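Local coordinates for cytosol aminopeptidase (Coxiella burnetii, PDB 3IJ3), which probably works as a manganese-dependent metalloaminopeptidase of the peptidase M17 family, removing residues from the N-terminal ends of peptides, at residues A[41-46]-A[93-98]; A[60-65]-A[74-79]; A[66-71]-A[87-92]. All blocks are in the same frame, centred on the assembly; numbering follows the deposited sequence. Where two conformers were deposited one is given.

Contact 1. Residues A[41-46]-A[93-98]; sequences QPMMPD and SDYEYS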
ATOM      1  N   GLN A  41      17.027  11.140  49.359  1.00 13.82           N
ATOM      2  CA  GLN A  41      18.419  10.713  49.248  1.00 14.96           C
ATOM      3  C   GLN A  41      18.615   9.652  48.170  1.00 15.09           C
ATOM      4  O   GLN A  41      17.960   8.618  48.210  1.00 15.31           O
ATOM      5  CB  GLN A  41      18.860  10.142  50.599  1.00 15.28           C
ATOM      6  CG  GLN A  41      20.297   9.580  50.647  1.00 16.24           C
ATOM      7  CD  GLN A  41      20.669   9.078  52.012  1.00 21.81           C
ATOM      8  OE1 GLN A  41      19.898   9.219  52.975  1.00 24.78           O
ATOM      9  NE2 GLN A  41      21.855   8.465  52.116  1.00 24.19           N
ATOM     10  N   PRO A  42      19.533   9.895  47.215  1.00 13.90           N
ATOM     11  CA  PRO A  42      19.766   8.866  46.208  1.00 13.65           C
ATOM     12  C   PRO A  42      20.495   7.666  46.814  1.00 14.29           C
ATOM     13  O   PRO A  42      21.279   7.808  47.770  1.00 12.96           O
ATOM     14  CB  PRO A  42      20.646   9.578  45.168  1.00 13.88           C
ATOM     15  CG  PRO A  42      21.403  10.572  45.965  1.00 14.05           C
ATOM     16  CD  PRO A  42      20.433  11.049  47.026  1.00 14.91           C
ATOM     17  N   MET A  43      20.243   6.494  46.252  1.00 14.59           N
ATOM     18  CA  MET A  43      20.820   5.270  46.769  1.00 16.00           C
ATOM     19  C   MET A  43      21.008   4.233  45.675  1.00 16.66           C
ATOM     20  O   MET A  43      20.186   4.102  44.780  1.00 16.77           O
ATOM     21  CB  MET A  43      19.864   4.703  47.844  1.00 16.04           C
ATOM     22  CG  MET A  43      20.321   3.421  48.578  1.00 16.92           C
ATOM     23  SD  MET A  43      21.875   3.619  49.443  1.00 18.73           S
ATOM     24  CE  MET A  43      21.540   4.891  50.668  1.00 17.96           C
ATOM     25  N   MET A  44      22.131   3.525  45.736  1.00 18.80           N
ATOM     26  CA  MET A  44      22.397   2.428  44.826  1.00 19.96           C
ATOM     27  C   MET A  44      22.455   1.168  45.675  1.00 19.03           C
ATOM     28  O   MET A  44      22.742   1.242  46.878  1.00 18.42           O
ATOM     29  CB  MET A  44      23.689   2.637  44.034  1.00 20.68           C
ATOM     30  CG  MET A  44      23.608   3.792  43.065  1.00 23.22           C
ATOM     31  SD  MET A  44      24.967   3.833  41.903  1.00 28.68           S
ATOM     32  CE  MET A  44      24.566   2.448  40.831  1.00 27.53           C
ATOM     33  N   PRO A  45      22.162   0.010  45.069  1.00 19.77           N
ATOM     34  CA  PRO A  45      22.155  -1.251  45.794  1.00 20.70           C
ATOM     35  C   PRO A  45      23.388  -1.532  46.643  1.00 20.30           C
ATOM     36  O   PRO A  45      23.259  -1.988  47.782  1.00 19.88           O
ATOM     37  CB  PRO A  45      22.046  -2.288  44.676  1.00 21.59           C
ATOM     38  CG  PRO A  45      21.327  -1.592  43.601  1.00 20.57           C
ATOM     39  CD  PRO A  45      21.765  -0.165  43.659  1.00 20.47           C
ATOM     40  N   ASP A  46      24.573  -1.264  46.096  1.00 20.61           N
ATOM     41  CA  ASP A  46      25.815  -1.560  46.806  1.00 21.21           C
ATOM     42  C   ASP A  46      26.022  -0.772  48.080  1.00 20.31           C
ATOM     43  O   ASP A  46      26.715  -1.246  48.985  1.00 20.42           O
ATOM     44  CB  ASP A  46      27.032  -1.362  45.891  1.00 22.36           C
ATOM     45  CG  ASP A  46      27.142  -2.440  44.798  1.00 26.49           C
ATOM     46  OD1 ASP A  46      26.381  -3.437  44.813  1.00 30.62           O
ATOM     47  OD2 ASP A  46      28.016  -2.289  43.926  1.00 31.08           O
ATOM     48  N   SER A  93      20.298   4.967  38.840  0.70 20.88           N
ATOM     49  CA  SER A  93      21.071   4.139  37.879  0.70 22.81           C
ATOM     50  C   SER A  93      22.561   4.304  38.161  0.70 23.37           C
ATOM     51  O   SER A  93      23.374   3.392  37.964  0.70 24.08           O
ATOM     52  CB  SER A  93      20.790   4.580  36.445  0.70 22.92           C
ATOM     53  OG  SER A  93      19.404   4.653  36.176  0.70 25.84           O
ATOM     54  N   ASP A  94      22.908   5.522  38.597  0.50 24.23           N
ATOM     55  CA  ASP A  94      24.275   5.919  38.972  0.50 25.23           C
ATOM     56  C   ASP A  94      24.164   7.259  39.743  0.50 25.04           C
ATOM     57  O   ASP A  94      23.151   7.948  39.600  0.50 24.44           O
ATOM     58  CB  ASP A  94      25.141   6.084  37.724  0.50 26.19           C
ATOM     59  CG  ASP A  94      26.606   6.297  38.053  0.50 27.95           C
ATOM     60  OD1 ASP A  94      27.043   5.892  39.155  0.50 32.38           O
ATOM     61  OD2 ASP A  94      27.319   6.854  37.200  0.50 30.51           O
ATOM     62  N   TYR A  95      25.165   7.632  40.558  1.00 25.39           N
ATOM     63  CA  TYR A  95      25.097   8.901  41.296  1.00 26.96           C
ATOM     64  C   TYR A  95      25.236  10.165  40.421  1.00 28.50           C
ATOM     65  O   TYR A  95      24.994  11.277  40.901  1.00 28.45           O
ATOM     66  CB  TYR A  95      26.072   8.908  42.481  1.00 26.66           C
ATOM     67  CG  TYR A  95      25.690   7.908  43.560  1.00 29.00           C
ATOM     68  CD1 TYR A  95      24.652   8.178  44.458  1.00 28.06           C
ATOM     69  CD2 TYR A  95      26.367   6.694  43.691  1.00 29.41           C
ATOM     70  CE1 TYR A  95      24.299   7.238  45.473  1.00 28.67           C
ATOM     71  CE2 TYR A  95      26.015   5.763  44.683  1.00 30.18           C
ATOM     72  CZ  TYR A  95      24.988   6.040  45.562  1.00 28.29           C
ATOM     73  OH  TYR A  95      24.666   5.115  46.532  1.00 26.82           O
ATOM     74  N   GLU A  96      25.598   9.991  39.145  1.00 30.60           N
ATOM     75  CA  GLU A  96      25.727  11.119  38.202  1.00 31.63           C
ATOM     76  C   GLU A  96      24.696  11.109  37.047  1.00 32.34           C
ATOM     77  O   GLU A  96      24.791  11.933  36.143  1.00 34.39           O
ATOM     78  CB  GLU A  96      27.142  11.155  37.606  1.00 32.06           C
ATOM     79  CG  GLU A  96      28.271  11.431  38.605  1.00 34.50           C
ATOM     80  CD  GLU A  96      28.569  10.258  39.529  1.00 39.04           C
ATOM     81  OE1 GLU A  96      28.774  10.487  40.743  1.00 42.31           O
ATOM     82  OE2 GLU A  96      28.585   9.104  39.050  1.00 43.98           O
ATOM     83  N   TYR A  97      23.706  10.214  37.075  1.00 31.99           N
ATOM     84  CA  TYR A  97      22.718  10.131  35.975  1.00 31.60           C
ATOM     85  C   TYR A  97      21.659  11.264  35.970  1.00 31.89           C
ATOM     86  O   TYR A  97      21.292  11.771  34.908  1.00 33.74           O
ATOM     87  CB  TYR A  97      22.063   8.754  35.956  1.00 31.06           C
ATOM     88  CG  TYR A  97      21.041   8.592  34.875  1.00 30.91           C
ATOM     89  CD1 TYR A  97      21.406   8.683  33.532  1.00 31.48           C
ATOM     90  CD2 TYR A  97      19.720   8.304  35.177  1.00 31.23           C
ATOM     91  CE1 TYR A  97      20.469   8.535  32.530  1.00 32.55           C
ATOM     92  CE2 TYR A  97      18.777   8.144  34.176  1.00 31.38           C
ATOM     93  CZ  TYR A  97      19.163   8.257  32.855  1.00 30.42           C
ATOM     94  OH  TYR A  97      18.232   8.103  31.862  1.00 34.51           O
ATOM     95  N   SER A  98      21.159  11.628  37.142  1.00 30.81           N
ATOM     96  CA  SER A  98      20.201  12.754  37.296  1.00 29.14           C
ATOM     97  C   SER A  98      18.739  12.565  36.876  1.00 27.57           C
ATOM     98  O   SER A  98      17.849  12.986  37.629  1.00 24.78           O
ATOM     99  CB  SER A  98      20.772  14.039  36.664  1.00 30.02           C
ATOM    100  OG  SER A  98      22.033  14.349  37.256  1.00 32.29           O
TER

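Contact 2. Residues A[60-65]-A[74-79]; sequences QQWVKA and TICSIP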
ATOM      1  N   GLN A  60      15.771   0.157  59.822  1.00 11.01           N
ATOM      2  CA  GLN A  60      16.335  -1.062  59.246  1.00 11.24           C
ATOM      3  C   GLN A  60      15.226  -2.083  58.946  1.00 10.12           C
ATOM      4  O   GLN A  60      15.211  -2.679  57.862  1.00  9.75           O
ATOM      5  CB  GLN A  60      17.421  -1.674  60.140  1.00 12.54           C
ATOM      6  CG  GLN A  60      18.605  -0.733  60.402  1.00 13.39           C
ATOM      7  CD  GLN A  60      19.805  -1.437  61.013  1.00 20.16           C
ATOM      8  OE1 GLN A  60      20.176  -2.521  60.572  1.00 21.02           O
ATOM      9  NE2 GLN A  60      20.444  -0.802  62.000  1.00 16.08           N
ATOM     10  N   GLN A  61      14.295  -2.276  59.880  1.00  8.51           N
ATOM     11  CA  GLN A  61      13.184  -3.234  59.661  1.00 10.23           C
ATOM     12  C   GLN A  61      12.298  -2.825  58.489  1.00  8.71           C
ATOM     13  O   GLN A  61      11.892  -3.669  57.653  1.00  8.96           O
ATOM     14  CB  GLN A  61      12.286  -3.324  60.900  1.00 10.59           C
ATOM     15  CG  GLN A  61      12.961  -3.884  62.171  1.00 13.87           C
ATOM     16  CD  GLN A  61      13.175  -5.393  62.135  1.00 19.08           C
ATOM     17  OE1 GLN A  61      12.885  -6.072  61.125  1.00 17.44           O
ATOM     18  NE2 GLN A  61      13.683  -5.937  63.253  1.00 19.22           N
ATOM     19  N   TRP A  62      11.993  -1.530  58.418  1.00  9.47           N
ATOM     20  CA  TRP A  62      11.098  -1.032  57.367  1.00  8.78           C
ATOM     21  C   TRP A  62      11.690  -1.159  55.972  1.00  9.31           C
ATOM     22  O   TRP A  62      11.005  -1.612  55.051  1.00  9.31           O
ATOM     23  CB  TRP A  62      10.654   0.406  57.636  1.00  9.81           C
ATOM     24  CG  TRP A  62       9.833   0.967  56.546  1.00 10.35           C
ATOM     25  CD1 TRP A  62      10.232   1.840  55.574  1.00 15.44           C
ATOM     26  CD2 TRP A  62       8.464   0.666  56.273  1.00 11.99           C
ATOM     27  NE1 TRP A  62       9.185   2.113  54.723  1.00 15.74           N
ATOM     28  CE2 TRP A  62       8.083   1.418  55.143  1.00 13.74           C
ATOM     29  CE3 TRP A  62       7.524  -0.161  56.876  1.00 18.26           C
ATOM     30  CZ2 TRP A  62       6.804   1.344  54.592  1.00 17.45           C
ATOM     31  CZ3 TRP A  62       6.237  -0.211  56.339  1.00 22.47           C
ATOM     32  CH2 TRP A  62       5.897   0.541  55.217  1.00 20.74           C
ATOM     33  N   VAL A  63      12.936  -0.746  55.799  1.00  9.71           N
ATOM     34  CA  VAL A  63      13.570  -0.835  54.491  1.00 10.49           C
ATOM     35  C   VAL A  63      13.613  -2.296  54.031  1.00 11.15           C
ATOM     36  O   VAL A  63      13.350  -2.583  52.863  1.00 12.68           O
ATOM     37  CB  VAL A  63      14.959  -0.169  54.468  1.00 11.19           C
ATOM     38  CG1 VAL A  63      15.611  -0.345  53.106  1.00 13.36           C
ATOM     39  CG2 VAL A  63      14.841   1.340  54.825  1.00 12.03           C
ATOM     40  N   LYS A  64      13.924  -3.211  54.948  1.00 12.30           N
ATOM     41  CA  LYS A  64      13.924  -4.645  54.627  1.00 14.62           C
ATOM     42  C   LYS A  64      12.489  -5.138  54.332  1.00 13.82           C
ATOM     43  O   LYS A  64      12.248  -5.795  53.312  1.00 13.86           O
ATOM     44  CB  LYS A  64      14.540  -5.440  55.763  1.00 14.93           C
ATOM     45  CG  LYS A  64      14.572  -6.947  55.534  1.00 22.23           C
ATOM     46  CD  LYS A  64      15.271  -7.667  56.670  1.00 29.48           C
ATOM     47  CE  LYS A  64      15.293  -9.180  56.442  1.00 33.43           C
ATOM     48  NZ  LYS A  64      15.930  -9.889  57.588  1.00 38.35           N
ATOM     49  N   ALA A  65      11.535  -4.761  55.180  1.00 11.79           N
ATOM     50  CA  ALA A  65      10.131  -5.169  54.991  1.00 12.39           C
ATOM     51  C   ALA A  65       9.492  -4.624  53.702  1.00 12.74           C
ATOM     52  O   ALA A  65       8.597  -5.245  53.145  1.00 12.99           O
ATOM     53  CB  ALA A  65       9.298  -4.748  56.182  1.00 12.73           C
ATOM     54  N   THR A  74      12.815   3.479  41.773  1.00 18.95           N
ATOM     55  CA  THR A  74      11.942   3.038  42.867  1.00 17.87           C
ATOM     56  C   THR A  74      12.258   3.902  44.057  1.00 16.19           C
ATOM     57  O   THR A  74      13.346   4.485  44.136  1.00 14.37           O
ATOM     58  CB  THR A  74      12.128   1.524  43.247  1.00 17.48           C
ATOM     59  OG1 THR A  74      13.467   1.277  43.736  1.00 16.72           O
ATOM     60  CG2 THR A  74      11.853   0.638  42.054  1.00 18.19           C
ATOM     61  N   ILE A  75      11.308   4.008  44.983  1.00 16.18           N
ATOM     62  CA  ILE A  75      11.530   4.775  46.190  1.00 15.18           C
ATOM     63  C   ILE A  75      11.142   3.984  47.432  1.00 15.78           C
ATOM     64  O   ILE A  75      10.438   2.965  47.362  1.00 15.72           O
ATOM     65  CB  ILE A  75      10.758   6.137  46.200  1.00 15.94           C
ATOM     66  CG1 ILE A  75       9.242   5.920  46.152  1.00 17.51           C
ATOM     67  CG2 ILE A  75      11.184   6.996  45.026  1.00 17.57           C
ATOM     68  CD1 ILE A  75       8.410   7.162  46.480  1.00 17.86           C
ATOM     69  N   CYS A  76      11.664   4.434  48.561  1.00 15.12           N
ATOM     70  CA  CYS A  76      11.301   3.880  49.853  1.00 15.30           C
ATOM     71  C   CYS A  76      10.981   5.066  50.754  1.00 15.84           C
ATOM     72  O   CYS A  76      11.876   5.845  51.095  1.00 14.61           O
ATOM     73  CB  CYS A  76      12.415   3.020  50.455  1.00 15.60           C
ATOM     74  SG  CYS A  76      11.925   2.243  52.043  1.00 17.59           S
ATOM     75  N   SER A  77       9.690   5.241  51.072  1.00 16.00           N
ATOM     76  CA  SER A  77       9.239   6.278  52.002  1.00 17.39           C
ATOM     77  C   SER A  77       9.363   5.701  53.405  1.00 17.70           C
ATOM     78  O   SER A  77       8.724   4.688  53.719  1.00 20.22           O
ATOM     79  CB  SER A  77       7.788   6.666  51.693  1.00 17.29           C
ATOM     80  OG  SER A  77       7.700   7.174  50.375  1.00 21.68           O
ATOM     81  N   ILE A  78      10.203   6.312  54.225  1.00 17.07           N
ATOM     82  CA  ILE A  78      10.502   5.830  55.577  1.00 19.14           C
ATOM     83  C   ILE A  78       9.759   6.621  56.641  1.00 19.89           C
ATOM     84  O   ILE A  78       9.873   7.833  56.699  1.00 18.45           O
ATOM     85  CB  ILE A  78      12.001   5.939  55.870  1.00 18.33           C
ATOM     86  CG1 ILE A  78      12.799   5.117  54.841  1.00 18.27           C
ATOM     87  CG2 ILE A  78      12.323   5.488  57.307  1.00 20.38           C
ATOM     88  CD1 ILE A  78      14.269   5.348  54.909  1.00 15.04           C
ATOM     89  N   PRO A  79       9.007   5.926  57.508  1.00 21.73           N
ATOM     90  CA  PRO A  79       8.276   6.661  58.552  1.00 21.77           C
ATOM     91  C   PRO A  79       9.070   7.072  59.773  1.00 21.88           C
ATOM     92  O   PRO A  79      10.090   6.443  60.131  1.00 23.26           O
ATOM     93  CB  PRO A  79       7.187   5.659  58.974  1.00 22.74           C
ATOM     94  CG  PRO A  79       7.826   4.310  58.753  1.00 24.30           C
ATOM     95  CD  PRO A  79       8.649   4.494  57.474  1.00 22.23           C
TER

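Contact 3. Residues A[66-71]-A[87-92]; sequences SGFVGL and RVLLGV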
ATOM      1  N   SER A  66       9.954  -3.473  53.244  1.00 14.48           N
ATOM      2  CA  SER A  66       9.401  -2.836  52.043  1.00 15.83           C
ATOM      3  C   SER A  66       9.844  -3.485  50.738  1.00 17.12           C
ATOM      4  O   SER A  66       9.175  -3.323  49.726  1.00 18.91           O
ATOM      5  CB  SER A  66       9.806  -1.362  51.998  1.00 17.09           C
ATOM      6  OG  SER A  66      11.177  -1.235  51.624  1.00 18.22           O
ATOM      7  N   GLY A  67      10.971  -4.191  50.736  1.00 17.68           N
ATOM      8  CA  GLY A  67      11.477  -4.809  49.516  1.00 18.92           C
ATOM      9  C   GLY A  67      12.330  -3.870  48.667  1.00 18.65           C
ATOM     10  O   GLY A  67      12.755  -4.229  47.567  1.00 19.28           O
ATOM     11  N   PHE A  68      12.595  -2.672  49.176  1.00 18.53           N
ATOM     12  CA  PHE A  68      13.427  -1.717  48.457  1.00 17.55           C
ATOM     13  C   PHE A  68      14.852  -2.211  48.470  1.00 17.47           C
ATOM     14  O   PHE A  68      15.394  -2.508  49.527  1.00 17.23           O
ATOM     15  CB  PHE A  68      13.372  -0.325  49.099  1.00 17.21           C
ATOM     16  CG  PHE A  68      14.285   0.705  48.439  1.00 14.62           C
ATOM     17  CD1 PHE A  68      13.893   1.369  47.286  1.00 15.31           C
ATOM     18  CD2 PHE A  68      15.500   1.052  49.030  1.00 15.35           C
ATOM     19  CE1 PHE A  68      14.729   2.350  46.687  1.00 13.60           C
ATOM     20  CE2 PHE A  68      16.346   2.006  48.459  1.00 12.36           C
ATOM     21  CZ  PHE A  68      15.959   2.666  47.292  1.00 12.04           C
ATOM     22  N   VAL A  69      15.456  -2.264  47.292  1.00 18.02           N
ATOM     23  CA  VAL A  69      16.840  -2.715  47.145  1.00 18.78           C
ATOM     24  C   VAL A  69      17.705  -1.735  46.326  1.00 19.29           C
ATOM     25  O   VAL A  69      18.855  -2.020  46.019  1.00 20.64           O
ATOM     26  CB  VAL A  69      16.872  -4.115  46.515  1.00 19.42           C
ATOM     27  CG1 VAL A  69      16.225  -5.125  47.461  1.00 20.08           C
ATOM     28  CG2 VAL A  69      16.167  -4.122  45.174  1.00 17.88           C
ATOM     29  N   GLY A  70      17.160  -0.574  45.996  1.00 18.70           N
ATOM     30  CA  GLY A  70      17.911   0.421  45.242  1.00 18.80           C
ATOM     31  C   GLY A  70      17.727   0.411  43.742  1.00 18.38           C
ATOM     32  O   GLY A  70      18.512   1.040  43.034  1.00 18.26           O
ATOM     33  N   LEU A  71      16.716  -0.298  43.241  0.60 18.27           N
ATOM     34  CA  LEU A  71      16.483  -0.319  41.795  0.60 18.52           C
ATOM     35  C   LEU A  71      16.164   1.089  41.319  0.60 18.48           C
ATOM     36  O   LEU A  71      15.413   1.819  41.973  0.60 18.39           O
ATOM     37  CB  LEU A  71      15.351  -1.264  41.416  0.60 19.22           C
ATOM     38  CG  LEU A  71      15.538  -2.738  41.770  0.60 20.29           C
ATOM     39  CD1 LEU A  71      14.389  -3.533  41.163  0.60 23.90           C
ATOM     40  CD2 LEU A  71      16.875  -3.269  41.263  0.60 21.11           C
ATOM     41  N   ARG A  87      11.969  10.355  55.598  1.00 15.84           N
ATOM     42  CA  ARG A  87      12.922  10.422  54.477  1.00 15.87           C
ATOM     43  C   ARG A  87      12.461   9.587  53.340  1.00 15.58           C
ATOM     44  O   ARG A  87      11.707   8.643  53.527  1.00 16.32           O
ATOM     45  CB  ARG A  87      14.282   9.857  54.963  1.00 16.67           C
ATOM     46  CG  ARG A  87      15.370   9.551  53.899  1.00 20.71           C
ATOM     47  CD  ARG A  87      16.659   8.978  54.565  1.00 19.79           C
ATOM     48  NE  ARG A  87      17.101   9.868  55.631  1.00 22.04           N
ATOM     49  CZ  ARG A  87      17.892  10.930  55.473  1.00 20.76           C
ATOM     50  NH1 ARG A  87      18.418  11.244  54.286  1.00 21.26           N
ATOM     51  NH2 ARG A  87      18.183  11.674  56.530  1.00 22.72           N
ATOM     52  N   VAL A  88      12.909   9.927  52.137  1.00 13.56           N
ATOM     53  CA  VAL A  88      12.600   9.116  50.981  1.00 14.22           C
ATOM     54  C   VAL A  88      13.908   8.698  50.310  1.00 13.78           C
ATOM     55  O   VAL A  88      14.752   9.539  49.988  1.00 14.71           O
ATOM     56  CB  VAL A  88      11.692   9.839  49.965  1.00 14.87           C
ATOM     57  CG1 VAL A  88      11.476   8.973  48.698  1.00 15.56           C
ATOM     58  CG2 VAL A  88      10.335  10.180  50.605  1.00 15.01           C
ATOM     59  N   LEU A  89      14.107   7.400  50.141  1.00 13.70           N
ATOM     60  CA  LEU A  89      15.266   6.918  49.396  1.00 12.90           C
ATOM     61  C   LEU A  89      14.834   6.779  47.940  1.00 12.95           C
ATOM     62  O   LEU A  89      13.733   6.316  47.660  1.00 12.92           O
ATOM     63  CB  LEU A  89      15.754   5.548  49.890  1.00 13.33           C
ATOM     64  CG  LEU A  89      16.102   5.457  51.363  1.00 13.75           C
ATOM     65  CD1 LEU A  89      16.440   3.984  51.738  1.00 12.55           C
ATOM     66  CD2 LEU A  89      17.240   6.401  51.650  1.00 16.63           C
ATOM     67  N   LEU A  90      15.682   7.215  47.020  1.00 13.43           N
ATOM     68  CA  LEU A  90      15.439   7.078  45.576  1.00 13.00           C
ATOM     69  C   LEU A  90      16.535   6.201  44.961  1.00 12.70           C
ATOM     70  O   LEU A  90      17.723   6.534  45.014  1.00 12.76           O
ATOM     71  CB  LEU A  90      15.445   8.453  44.875  1.00 12.95           C
ATOM     72  CG  LEU A  90      15.391   8.467  43.345  1.00 14.23           C
ATOM     73  CD1 LEU A  90      14.038   7.932  42.819  1.00 13.32           C
ATOM     74  CD2 LEU A  90      15.712   9.896  42.802  1.00 14.30           C
ATOM     75  N   GLY A  91      16.148   5.082  44.367  1.00 13.63           N
ATOM     76  CA  GLY A  91      17.127   4.239  43.684  1.00 14.12           C
ATOM     77  C   GLY A  91      17.585   4.976  42.427  1.00 14.57           C
ATOM     78  O   GLY A  91      16.757   5.503  41.694  1.00 15.15           O
ATOM     79  N   VAL A  92      18.893   5.047  42.202  1.00 15.23           N
ATOM     80  CA  VAL A  92      19.433   5.706  41.010  1.00 16.70           C
ATOM     81  C   VAL A  92      20.298   4.748  40.156  1.00 18.89           C
ATOM     82  O   VAL A  92      20.887   3.800  40.692  1.00 20.40           O
ATOM     83  CB  VAL A  92      20.233   6.984  41.395  1.00 15.39           C
ATOM     84  CG1 VAL A  92      19.304   7.994  42.112  1.00 14.03           C
ATOM     85  CG2 VAL A  92      21.423   6.651  42.274  1.00 15.21           C
TER
HETATM   86  O   HOH W   1      20.271   1.289  40.904  1.00 24.88           O

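Contact 1. Residues A[41-46]-A[93-98]
The phenol oxygen of Y95 is held by two hydrogen bonds, one from the backbone of M44 and one with E47 OE1, just past the end of 41-46. The first is bent, with M44 N 3.1 Å from Y95 OH and 136° at the hydrogen. One hydroxyl thus holds the chain on both sides of P45, where strand 38-43 has given way to loop. The M44 side chain then lies against the ring of the same tyrosine. Its CG sits over one face, 3.9 Å from the centroid of the Y95 ring and 29° off the normal, a CH-pi contact. SD follows at a more slanting angle, 4.1 Å from that centroid, making a Met-aromatic contact. Because M44 turns its CG beside its own backbone N, anti to the carbonyl carbon (chi1 -67°), the thioether runs across the ring toward CD2 and CE2. The chain bends at its last torsion, bringing the terminal methyl M44 CE within 3.2 Å of S93 O in the modelled conformer of that serine.

Both segments belong to the N-terminal domain of the M17 aminopeptidases. Residues 93-98 follow strand 85-91, the neighbour of 38-43 in a mixed sheet, and form a type I beta turn from D94 to Y97 that presents the ring to the end of the adjoining strand. At the ring's edge, in its plane, lies P42 O, 3.8 Å from Y95 CE1, while P42 CB packs loosely against Y95 CD1. M43 points its side chain the other way, against L48 and W51 of helix 48-52.

Contact 2. Residues A[60-65]-A[74-79]
W62 reaches from helix 57-66 to strand 75-79, and its CB starts out toward the strand. With CG anti to the backbone N (chi1 176°), the indole extends across to P79. The five-membered ring is the part that P79 covers: P79 CD stands 3.6 Å from its centroid, nearly along the normal, a close CH-pi contact. C76 SG lies beside CD1 and NE1 of the same ring, 3.8 Å from W62 NE1, and approaches obliquely. At the polar corner NE1 gives its hydrogen to the carbonyl of S77, W62 NE1 to S77 O being 2.8 Å. The bond is short but bent, 131° at the hydrogen, and the oxygen lies 32° out of the indole plane. It nevertheless satisfies the N-H of a buried indole. Farther out, CZ2 comes no nearer than 4.0 Å to S77 O.

The next residue, V63, joins in: its CG2 bridges C76 and I78, lying 4.1 Å from C76 SG and 4.0 Å from I78 CD1. L52 of helix 48-52 touches the same valine.

W62 also meets W62 of a second subunit, ring against ring with planes steeply inclined, and packs on P79 of that subunit. The segment axes of 60-65 and 75-79 approach to 8.8 Å and run roughly antiparallel, so this is helix-on-sheet packing at the strand that is outermost, within this chain, in the N-terminal domain's mixed sheet, placed at a subunit interface of the hexamer.

Contact 3. Residues A[66-71]-A[87-92]
F68 pushes its ring against strand 85-91, touching L89 with one corner and G91 with another. The apolar part of the contact is F68 CE2 against L89 CD1, 3.8 Å, where the two side chains meet at a slant, with L89 CB close to both F68 CE2 and CZ. At the ring edge, in its plane, lies the backbone of G91, with F68 CZ 3.8 Å from G91 N. That N-H is already used within the sheet, by T74 O. Beyond the ring the two backbones come together at a pair of glycines, G70 and G91, whose CA atoms are 4.2 Å apart. G91 CA lies 3.5 Å from G70 O and makes a C-H...O contact with L71 O at 3.4 Å; the bare CA lets the two carbonyls come this close.

Here the loop that links helix 57-66 to strand 75-79, the antiparallel neighbour of 85-91 in the N-terminal domain's mixed sheet, lays F68 on strand 85-91. A water spans the end of the contact, giving hydrogen bonds to G70 O at 2.8 Å and V92 O at 2.6 Å, so it ties two carbonyls that could not bond each other.

Several features set the ring in place. The chain doubles back over it, bringing G70 N above the centre of one face of F68. F68 carries CG anti to its backbone N (chi1 177°), which extends the phenyl toward the strand. Its backbone is held by an ST turn: F68 N donates to S66 OG at 3.2 Å, nearly straight at 160°, at the close of the helix. G67 leaves the helix there with a positive phi of 86°. C76, T74 and L48 also pack on the phenyl.

From the N terminus, strand 38-43 comes first, and its end at 41-46 waits for 93-98 before contact 1 closes the widest of the three loops. Contacts 2 and 3 both fall within that loop. Helix 57-66 supplies 60-65, and the loop that follows it supplies most of 66-71; strand 75-79 returns to complete contact 2, and strand 85-91 then completes contact 3, so these two cross. Strand 85-91 runs between 75-79 and 38-43 in the sheet: I78 N bonds R87 O on one flank, M43 N bonds L90 O on the other. Contacts 2 and 3 fasten the helix and its exit loop to the sheet, whereas contact 1 joins the end of strand 38-43 to the loop leaving strand 85-91.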